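Local coordinates for dual specificity protein phosphatase 12 (Homo sapiens, PDB 4KI9) that removes phosphate from phosphotyrosine as well as phosphoserine and phosphothreonine residues of proteins, acting through the dual-specificity phosphatase domain present here, at residues Asp63-Ser66 with His67-Arg70; Asp108-Pro111 with Phe112-Tyr116. The protein carries 2 engineered substitutions. One frame throughout, in Å; residues are numbered along the deposited sequence.

Interaction 1 of 2, residues Asp63-Ser66 with His67-Arg70; sequences DLLS and HLDR
Leu68 folds its side chain back over the turn that precedes it, and each carbon meets something different. CB lies against the carbonyl oxygen of Leu65; CG sits over two carbonyl oxygens, at 3.5 Å from Leu64 O and slightly farther from Leu65 O. With CG anti to the carbonyl carbon (chi1 -67°), the branch points back along the chain. From there CD1 reaches Leu65 CD1 at 3.8 Å, the two leucines crossing at about a right angle, while CD2 leans toward Leu64 O. The backbone closes beneath this leucine pair, with Leu68 N donating to Leu65 O over 3.2 Å. One residue earlier, His67 N gives a shorter bond to Leu64 O, 2.8 Å.

The lead-in to helix 68-80 is fastened by an Asx motif, in which Ser66 N donates to Asp63 OD1 (3.0 Å), meeting it from above the carboxylate plane. In addition, Ser66 OG donates to Asp63 OD2 on its syn side at 2.5 Å. Two bonds from a single serine thus hold the carboxylate in its rotation, and Asp63 OD2 also forms a salt bridge with Arg157 of helix 151-160.

The His67 imidazole turns an edge to the same turn, with Asp63 O and Leu64 O both near the ring plane. ND1 donates a weak, bent bond to Asp63 O at 3.2 Å, N-H...O angle 132°. On the way into the helix, a water takes the Arg70 N-H and donates to Ser66 O. Leu68 also packs against Leu136 of helix 130-141 and Ile99 of helix 95-108, whereas Leu64 approaches the substrate-binding Arg95 to about 5 Å between side chains.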
loop_
_atom_site.group_PDB
_atom_site.type_symbol
_atom_site.label_atom_id
_atom_site.label_comp_id
_atom_site.label_asym_id
_atom_site.label_seq_id
_atom_site.Cartn_x
_atom_site.Cartn_y
_atom_site.Cartn_z
ATOM N N ASP A 63 2.118 12.157 -4.091
ATOM C CA ASP A 63 3.342 11.375 -4.188
ATOM C C ASP A 63 3.310 10.218 -3.198
ATOM O O ASP A 63 3.690 10.376 -2.035
ATOM C CB ASP A 63 4.567 12.261 -3.935
ATOM C CG ASP A 63 5.876 11.482 -3.973
ATOM O OD1 ASP A 63 5.879 10.306 -4.389
ATOM O OD2 ASP A 63 6.924 12.053 -3.608
ATOM N N LEU A 64 2.852 9.058 -3.661
ATOM C CA LEU A 64 2.947 7.832 -2.884
ATOM C C LEU A 64 4.308 7.179 -3.079
ATOM O O LEU A 64 4.836 6.512 -2.173
ATOM C CB LEU A 64 1.868 6.843 -3.312
ATOM C CG LEU A 64 0.559 6.744 -2.535
ATOM C CD1 LEU A 64 -0.076 5.422 -2.876
ATOM C CD2 LEU A 64 0.776 6.863 -1.037
ATOM N N LEU A 65 4.867 7.358 -4.273
ATOM C CA LEU A 65 6.129 6.707 -4.661
ATOM C C LEU A 65 7.229 6.837 -3.608
ATOM O O LEU A 65 7.908 5.861 -3.294
ATOM C CB LEU A 65 6.625 7.260 -6.008
ATOM C CG LEU A 65 7.971 6.734 -6.531
ATOM C CD1 LEU A 65 7.959 5.208 -6.644
ATOM C CD2 LEU A 65 8.268 7.339 -7.911
ATOM N N SER A 66 7.390 8.041 -3.061
ATOM C CA SER A 66 8.454 8.331 -2.110
ATOM C C SER A 66 8.289 7.566 -0.796
ATOM O O SER A 66 9.260 7.366 -0.075
ATOM C CB SER A 66 8.522 9.842 -1.841
ATOM O OG SER A 66 8.886 10.546 -3.029
ATOM N N HIS A 67 7.063 7.128 -0.505
ATOM C CA HIS A 67 6.759 6.395 0.736
ATOM C C HIS A 67 6.697 4.872 0.601
ATOM O O HIS A 67 6.487 4.167 1.597
ATOM C CB HIS A 67 5.429 6.890 1.318
ATOM C CG HIS A 67 5.410 8.355 1.576
ATOM N ND1 HIS A 67 5.038 9.272 0.617
ATOM C CD2 HIS A 67 5.774 9.076 2.662
ATOM C CE1 HIS A 67 5.135 10.490 1.117
ATOM N NE2 HIS A 67 5.581 10.400 2.355
ATOM N N LEU A 68 6.877 4.359 -0.615
ATOM C CA LEU A 68 6.644 2.944 -0.877
ATOM C C LEU A 68 7.611 1.999 -0.165
ATOM O O LEU A 68 7.191 0.962 0.324
ATOM C CB LEU A 68 6.625 2.635 -2.392
ATOM C CG LEU A 68 5.463 3.219 -3.200
ATOM C CD1 LEU A 68 5.594 2.870 -4.712
ATOM C CD2 LEU A 68 4.115 2.769 -2.617
ATOM N N ASP A 69 8.900 2.325 -0.130
ATOM C CA ASP A 69 9.834 1.465 0.581
ATOM C C ASP A 69 9.527 1.400 2.089
ATOM O O ASP A 69 9.607 0.333 2.669
ATOM C CB ASP A 69 11.284 1.871 0.337
ATOM C CG ASP A 69 11.821 1.374 -1.020
ATOM O OD1 ASP A 69 12.864 1.880 -1.458
ATOM O OD2 ASP A 69 11.208 0.487 -1.646
ATOM N N ARG A 70 9.152 2.529 2.698
ATOM C CA ARG A 70 8.753 2.558 4.119
ATOM C C ARG A 70 7.504 1.704 4.356
ATOM O O ARG A 70 7.419 0.924 5.311
ATOM C CB ARG A 70 8.431 3.992 4.552
ATOM C CG ARG A 70 9.628 4.936 4.741
ATOM C CD ARG A 70 9.113 6.405 4.813
ATOM N NE ARG A 70 10.130 7.326 5.303
ATOM C CZ ARG A 70 9.909 8.587 5.689
ATOM N NH1 ARG A 70 8.687 9.122 5.649
ATOM N NH2 ARG A 70 10.926 9.323 6.121
HETATM O O HOH W 1 9.996 5.043 1.167
#

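Interaction 2 of 2, residues Asp108-Pro111 with Phe112-Tyr116; sequences DQLP and FEKAY
Lys114 lays its aliphatic chain across Leu110 and Pro111, carbon against carbon. Its CB is 3.9 Å from Leu110 CD2, and CD touches that same methyl at 4.0 Å, so one leucine branch sits against two points of the lysine chain; the two side chains cross at about a right angle. Beyond CG the lysine is extended. CD passes Pro111 CD at 3.9 Å, the lysine and proline side chains crossing at a slant, and NZ comes to rest near Pro111 CG. The ammonium thus ends beside a hydrocarbon ring, and the lysine's part in this contact is apolar packing by its methylenes. The other leucine branch, CD1, turns to the next residue of the helix: it lies 4.2 Å from Ala115 CB and a little closer to Ala115 CA.

Pro111 stands at the N-cap of helix 112-122, directly after the short connection from helix 95-108, in which Gln109 leaves the helical path with positive phi. Its carbonyl begins the helical bonding pattern: Ala115 N donates to Pro111 O over 3.1 Å, with an N-H...O angle of 165°. Tyr116 N follows with its bond to Phe112 O. At the first turn, Phe112 N is held by Gln140 OE1 of helix 130-141, a side chain that Pro111 also touches.

An alanine in place of Leu110 would remove both methyl branches, and would probably leave the CB-to-CD span of Lys114 freer to turn and open a gap beside Ala115.

Phe112 has CG anti to its own backbone N (chi1 159°), a torsion that directs the ring away from the proline. There it packs against Met105 of helix 95-108 and Leu136 of helix 130-141, while Ala115 settles on Thr101 and Met105.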
loop_
_atom_site.group_PDB
_atom_site.type_symbol
_atom_site.label_atom_id
_atom_site.label_comp_id
_atom_site.label_asym_id
_atom_site.label_seq_id
_atom_site.Cartn_x
_atom_site.Cartn_y
_atom_site.Cartn_z
ATOM N N ASP A 108 7.847 -10.222 -4.418
ATOM C CA ASP A 108 7.892 -11.240 -5.455
ATOM C C ASP A 108 8.738 -10.850 -6.670
ATOM O O ASP A 108 8.902 -11.660 -7.590
ATOM C CB ASP A 108 6.476 -11.574 -5.933
ATOM C CG ASP A 108 5.612 -12.168 -4.846
ATOM O OD1 ASP A 108 4.378 -12.197 -5.024
ATOM O OD2 ASP A 108 6.157 -12.595 -3.811
ATOM N N GLN A 109 9.265 -9.627 -6.682
ATOM C CA GLN A 109 9.978 -9.109 -7.848
ATOM C C GLN A 109 9.098 -9.281 -9.076
ATOM O O GLN A 109 9.506 -9.892 -10.062
ATOM C CB GLN A 109 11.312 -9.836 -8.053
ATOM C CG GLN A 109 12.196 -9.860 -6.822
ATOM C CD GLN A 109 13.456 -9.042 -6.991
ATOM O OE1 GLN A 109 13.419 -7.910 -7.474
ATOM N NE2 GLN A 109 14.584 -9.609 -6.586
ATOM N N LEU A 110 7.873 -8.775 -8.990
ATOM C CA LEU A 110 6.862 -8.963 -10.035
ATOM C C LEU A 110 6.589 -7.628 -10.707
ATOM O O LEU A 110 6.409 -6.626 -10.019
ATOM C CB LEU A 110 5.550 -9.397 -9.393
ATOM C CG LEU A 110 4.988 -10.808 -9.401
ATOM C CD1 LEU A 110 3.570 -10.751 -8.853
ATOM C CD2 LEU A 110 4.995 -11.405 -10.798
ATOM N N PRO A 111 6.526 -7.605 -12.049
ATOM C CA PRO A 111 6.155 -6.363 -12.734
ATOM C C PRO A 111 4.792 -5.817 -12.302
ATOM O O PRO A 111 3.914 -6.581 -11.892
ATOM C CB PRO A 111 6.109 -6.780 -14.213
ATOM C CG PRO A 111 7.071 -7.904 -14.304
ATOM C CD PRO A 111 6.963 -8.652 -12.994
ATOM N N PHE A 112 4.626 -4.503 -12.401
ATOM C CA PHE A 112 3.406 -3.834 -11.947
ATOM C C PHE A 112 2.127 -4.467 -12.497
ATOM O O PHE A 112 1.173 -4.711 -11.753
ATOM C CB PHE A 112 3.439 -2.346 -12.319
ATOM C CG PHE A 112 2.075 -1.699 -12.355
ATOM C CD1 PHE A 112 1.505 -1.310 -13.564
ATOM C CD2 PHE A 112 1.361 -1.487 -11.187
ATOM C CE1 PHE A 112 0.252 -0.711 -13.600
ATOM C CE2 PHE A 112 0.116 -0.894 -11.212
ATOM C CZ PHE A 112 -0.445 -0.508 -12.422
ATOM N N GLU A 113 2.113 -4.742 -13.797
ATOM C CA GLU A 113 0.902 -5.232 -14.432
ATOM C C GLU A 113 0.515 -6.596 -13.881
ATOM O O GLU A 113 -0.663 -6.862 -13.660
ATOM C CB GLU A 113 1.056 -5.279 -15.959
ATOM C CG GLU A 113 1.266 -3.916 -16.599
ATOM C CD GLU A 113 -0.018 -3.107 -16.704
ATOM O OE1 GLU A 113 -1.084 -3.611 -16.285
ATOM O OE2 GLU A 113 0.036 -1.964 -17.213
ATOM N N LYS A 114 1.507 -7.451 -13.639
ATOM C CA LYS A 114 1.238 -8.771 -13.070
ATOM C C LYS A 114 0.720 -8.712 -11.626
ATOM O O LYS A 114 -0.210 -9.428 -11.269
ATOM C CB LYS A 114 2.477 -9.673 -13.171
ATOM C CG LYS A 114 2.733 -10.199 -14.585
ATOM C CD LYS A 114 4.130 -10.786 -14.696
ATOM C CE LYS A 114 4.524 -11.045 -16.138
ATOM N NZ LYS A 114 6.009 -11.098 -16.288
ATOM N N ALA A 115 1.314 -7.858 -10.801
ATOM C CA ALA A 115 0.885 -7.734 -9.408
ATOM C C ALA A 115 -0.519 -7.152 -9.321
ATOM O O ALA A 115 -1.352 -7.642 -8.576
ATOM C CB ALA A 115 1.862 -6.871 -8.618
ATOM N N TYR A 116 -0.778 -6.111 -10.104
ATOM C CA TYR A 116 -2.053 -5.421 -10.057
ATOM C C TYR A 116 -3.157 -6.354 -10.574
ATOM O O TYR A 116 -4.284 -6.338 -10.080
ATOM C CB TYR A 116 -1.972 -4.155 -10.907
ATOM C CG TYR A 116 -3.122 -3.191 -10.751
ATOM C CD1 TYR A 116 -3.893 -3.165 -9.593
ATOM C CD2 TYR A 116 -3.445 -2.313 -11.772
ATOM C CE1 TYR A 116 -4.955 -2.269 -9.463
ATOM C CE2 TYR A 116 -4.493 -1.424 -11.651
ATOM C CZ TYR A 116 -5.242 -1.404 -10.496
ATOM O OH TYR A 116 -6.285 -0.513 -10.406
#

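Both contacts are local examples of one principle, a chain entering a helix, and they follow in series within the dual specificity phosphatase domain. Interaction 1 lies after strand 50-55 and leads into helix 68-80; interaction 2 comes later, joining helix 95-108 to helix 112-122. Their centres are about 17 Å apart and their nearest atoms about 9 Å, so they do not touch. What they share is a backing of helices: helices 95-108 and 130-141 carry side chains that pack against both, Leu136 receiving Leu68 from one and Phe112 from the other. Residues 63-70 lie closer to the substrate site, through Arg95, while residues 108-116 lie farther from the centre of the chain.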